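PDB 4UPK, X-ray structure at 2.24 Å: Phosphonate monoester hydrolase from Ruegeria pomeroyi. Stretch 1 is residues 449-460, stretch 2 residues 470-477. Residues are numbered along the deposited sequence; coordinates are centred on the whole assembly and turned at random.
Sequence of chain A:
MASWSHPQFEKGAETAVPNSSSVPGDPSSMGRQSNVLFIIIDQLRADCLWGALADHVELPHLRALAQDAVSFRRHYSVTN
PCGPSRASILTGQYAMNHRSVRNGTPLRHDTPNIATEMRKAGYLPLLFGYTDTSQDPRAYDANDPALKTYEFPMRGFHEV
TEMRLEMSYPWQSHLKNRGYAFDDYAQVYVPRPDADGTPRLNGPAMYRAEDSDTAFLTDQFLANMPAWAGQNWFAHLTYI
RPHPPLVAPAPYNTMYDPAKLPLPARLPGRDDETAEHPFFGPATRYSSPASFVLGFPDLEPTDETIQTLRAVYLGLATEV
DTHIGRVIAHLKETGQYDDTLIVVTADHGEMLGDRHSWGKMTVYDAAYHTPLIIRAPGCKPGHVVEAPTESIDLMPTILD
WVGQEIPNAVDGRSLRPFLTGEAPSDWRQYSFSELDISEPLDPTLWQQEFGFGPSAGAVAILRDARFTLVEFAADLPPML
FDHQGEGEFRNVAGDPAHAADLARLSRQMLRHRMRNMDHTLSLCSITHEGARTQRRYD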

# COMPACT_ATOMS: atom_id res chain seq x y z
N GLU A 449 -32.39 10.21 25.12
CA GLU A 449 -32.85 11.12 26.16
C GLU A 449 -32.31 12.55 25.98
O GLU A 449 -33.01 13.50 26.31
CB GLU A 449 -32.47 10.56 27.56
CG GLU A 449 -33.20 11.23 28.72
CD GLU A 449 -33.13 10.51 30.06
OE1 GLU A 449 -33.45 9.30 30.10
OE2 GLU A 449 -32.83 11.18 31.08
N PHE A 450 -31.07 12.70 25.50
CA PHE A 450 -30.49 14.03 25.38
C PHE A 450 -30.45 14.67 23.99
O PHE A 450 -30.27 15.88 23.90
CB PHE A 450 -29.20 14.18 26.21
CG PHE A 450 -29.33 13.63 27.62
CD1 PHE A 450 -30.12 14.27 28.56
CD2 PHE A 450 -28.65 12.48 27.99
CE1 PHE A 450 -30.25 13.75 29.86
CE2 PHE A 450 -28.77 11.96 29.29
CZ PHE A 450 -29.57 12.60 30.21
N GLY A 451 -30.70 13.89 22.95
CA GLY A 451 -30.86 14.38 21.58
C GLY A 451 -29.66 14.77 20.74
O GLY A 451 -29.85 15.38 19.69
N PHE A 452 -28.44 14.37 21.15
CA PHE A 452 -27.20 14.67 20.42
C PHE A 452 -26.87 13.55 19.41
O PHE A 452 -27.27 12.40 19.60
CB PHE A 452 -26.03 14.90 21.42
CG PHE A 452 -25.70 13.71 22.31
CD1 PHE A 452 -24.78 12.75 21.91
CD2 PHE A 452 -26.32 13.55 23.55
CE1 PHE A 452 -24.50 11.64 22.71
CE2 PHE A 452 -26.04 12.45 24.36
CZ PHE A 452 -25.15 11.48 23.92
N GLY A 453 -26.10 13.90 18.38
CA GLY A 453 -25.69 12.97 17.33
C GLY A 453 -24.38 12.26 17.61
O GLY A 453 -23.72 12.53 18.63
N PRO A 454 -23.93 11.38 16.67
CA PRO A 454 -22.70 10.60 16.91
C PRO A 454 -21.34 11.31 16.80
O PRO A 454 -20.30 10.64 16.92
CB PRO A 454 -22.85 9.41 15.97
CG PRO A 454 -23.66 9.93 14.84
CD PRO A 454 -24.60 10.95 15.41
N SER A 455 -21.34 12.64 16.58
CA SER A 455 -20.14 13.49 16.57
C SER A 455 -19.99 14.15 17.96
O SER A 455 -18.95 14.74 18.24
CB SER A 455 -20.26 14.57 15.49
OG SER A 455 -19.95 14.06 14.20
N ALA A 456 -21.03 14.06 18.81
CA ALA A 456 -21.07 14.70 20.14
C ALA A 456 -21.22 13.72 21.32
O ALA A 456 -21.70 14.11 22.39
CB ALA A 456 -22.17 15.76 20.17
N GLY A 457 -20.76 12.49 21.14
CA GLY A 457 -20.85 11.46 22.16
C GLY A 457 -19.71 11.42 23.17
O GLY A 457 -19.79 10.69 24.16
N ALA A 458 -18.63 12.20 22.93
CA ALA A 458 -17.44 12.20 23.79
C ALA A 458 -17.59 12.79 25.18
O ALA A 458 -18.20 13.85 25.38
CB ALA A 458 -16.25 12.80 23.07
N VAL A 459 -17.04 12.07 26.15
CA VAL A 459 -16.98 12.42 27.56
C VAL A 459 -15.48 12.38 27.91
O VAL A 459 -14.73 11.56 27.36
CB VAL A 459 -17.79 11.45 28.46
CG1 VAL A 459 -17.97 12.04 29.85
CG2 VAL A 459 -19.15 11.11 27.86
N ALA A 460 -15.03 13.31 28.77
CA ALA A 460 -13.66 13.38 29.24
C ALA A 460 -13.63 13.53 30.76
O ALA A 460 -14.51 14.19 31.32
CB ALA A 460 -12.93 14.52 28.57
N VAL A 470 -15.61 16.08 35.05
CA VAL A 470 -16.23 15.38 33.93
C VAL A 470 -16.77 16.46 32.99
O VAL A 470 -17.52 17.33 33.41
CB VAL A 470 -17.32 14.35 34.35
CG1 VAL A 470 -17.98 13.71 33.12
CG2 VAL A 470 -16.76 13.27 35.29
N GLU A 471 -16.37 16.42 31.70
CA GLU A 471 -16.86 17.36 30.68
C GLU A 471 -17.42 16.60 29.50
O GLU A 471 -16.80 15.64 29.03
CB GLU A 471 -15.75 18.31 30.23
CG GLU A 471 -15.31 19.30 31.31
CD GLU A 471 -16.11 20.58 31.44
OE1 GLU A 471 -17.21 20.68 30.83
OE2 GLU A 471 -15.62 21.50 32.14
N PHE A 472 -18.58 17.04 29.00
CA PHE A 472 -19.28 16.46 27.84
C PHE A 472 -19.13 17.31 26.57
O PHE A 472 -19.17 18.53 26.66
CB PHE A 472 -20.79 16.34 28.16
CG PHE A 472 -21.10 15.40 29.29
CD1 PHE A 472 -21.12 15.85 30.61
CD2 PHE A 472 -21.34 14.05 29.05
CE1 PHE A 472 -21.37 14.97 31.66
CE2 PHE A 472 -21.61 13.17 30.10
CZ PHE A 472 -21.63 13.64 31.39
N ALA A 473 -19.02 16.65 25.39
CA ALA A 473 -19.00 17.29 24.07
C ALA A 473 -20.43 17.81 23.80
O ALA A 473 -20.60 18.89 23.24
CB ALA A 473 -18.59 16.28 23.00
N ALA A 474 -21.44 17.02 24.22
CA ALA A 474 -22.86 17.35 24.13
C ALA A 474 -23.22 18.44 25.17
O ALA A 474 -22.45 18.72 26.09
CB ALA A 474 -23.69 16.11 24.38
N ASP A 475 -24.39 19.07 25.00
CA ASP A 475 -24.85 20.14 25.88
C ASP A 475 -25.35 19.67 27.25
O ASP A 475 -26.49 19.97 27.65
CB ASP A 475 -25.86 21.04 25.15
CG ASP A 475 -25.42 22.48 25.16
OD1 ASP A 475 -25.70 23.18 26.15
OD2 ASP A 475 -24.71 22.89 24.19
N LEU A 476 -24.49 18.94 27.97
CA LEU A 476 -24.74 18.43 29.33
C LEU A 476 -23.75 19.11 30.26
O LEU A 476 -22.58 19.24 29.89
CB LEU A 476 -24.54 16.91 29.39
CG LEU A 476 -25.62 16.04 28.76
CD1 LEU A 476 -25.18 14.59 28.76
CD2 LEU A 476 -26.97 16.18 29.50
N PRO A 477 -24.17 19.57 31.46
CA PRO A 477 -23.23 20.28 32.34
C PRO A 477 -22.08 19.43 32.89
O PRO A 477 -22.18 18.20 32.98
CB PRO A 477 -24.13 20.83 33.46
CG PRO A 477 -25.32 19.95 33.47
CD PRO A 477 -25.54 19.55 32.04
O HOH W 1 -21.32 14.09 25.01

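The two stretches meet along an antiparallel strand pairing that opens, at the level of Ala473, into packing of aromatic rings against methyl groups. Together they bury 498 Å² of surface.

The strands 458-460 and 470-472 run antiparallel, their axes approaching to 4.8 Å. Ala460 and Glu471 form a hydrogen-bonded pair: Ala460 N donates to Glu471 O at 2.9 Å, and Glu471 N donates back to Ala460 O, also at 2.9 Å. The ladder is extended by Ala473 N, which donates to Ala458 O at 2.9 Å. Between these rungs lies the non-hydrogen-bonded pair Val459 and Phe472, whose CA atoms are 4.7 Å apart. Two CA-H...O contacts supplement the ladder: Val459 CA lies 3.5 Å from Glu471 O and, beyond the Ala460/Glu471 pair, Val470 CA lies 3.3 Å from Ala460 O.

On the face of the sheet that carries Val459 and Phe472, the principal bump is Val459 CG1. With chi1 in the t well, the valine sets this methyl over one face of the Phe472 ring, 4.2 Å from its centroid, while the same methyl touches Val470 CG1 at 3.7 Å. The m rotamer of Phe472 brings the end of its side chain nearer to stretch 1, so that the flat ring receives the methyl. Branching suits this position: Val459 CG2 also reaches the ring, 3.9 Å from Phe472 CD2, while Val459 CG1 touches both Phe472 and Val470. The other face carries Ala460 and Glu471. The Ala460 methyl is short and buried, whereas the end of Glu471 leads away from stretch 1 and its OE2 is hydrogen-bonded elsewhere in the structure; the acid thus contributes its backbone to the ladder without leaving its charged group in the contact.

Beyond the strand pairing the contact is made by small side chains and backbone. The methyls of Ala458 and Ala473 meet at CB–CB 4.2 Å, and Ala473 CB also lies 3.8 Å from Ala456 O. Ala456 ends a type I turn that begins at Gly453, closed by Ala456 N donating to Gly453 O at 3.1 Å. The Ala456 O atom is 3.4 Å from Ala474 N, but the angle is too poor for a hydrogen bond. A water beside the pair links them instead: it donates to Ala456 O at 2.6 Å and to Ala458 O at 3.2 Å, and accepts from Ala474 N at 3.0 Å, tying both backbones together where the ladder has ended.

Two further methyl-on-ring contacts complete the interface. Ala474 CB points toward stretch 1 and sits over one face of the Phe452 ring, 4.1 Å from the centroid, with Phe452 in the p rotamer. Farther along, Leu476 CD2 lies over a face of the Phe450 ring, 4.0 Å from its centroid and only 18° off the normal. The longer leucine suits this wider spacing: the CA atoms of Phe450 and Leu476 are 8.2 Å apart, and both side chains point inward to bridge it. Between these two phenylalanines, Gly451 leaves the helix with positive phi, a conformation that favours glycine.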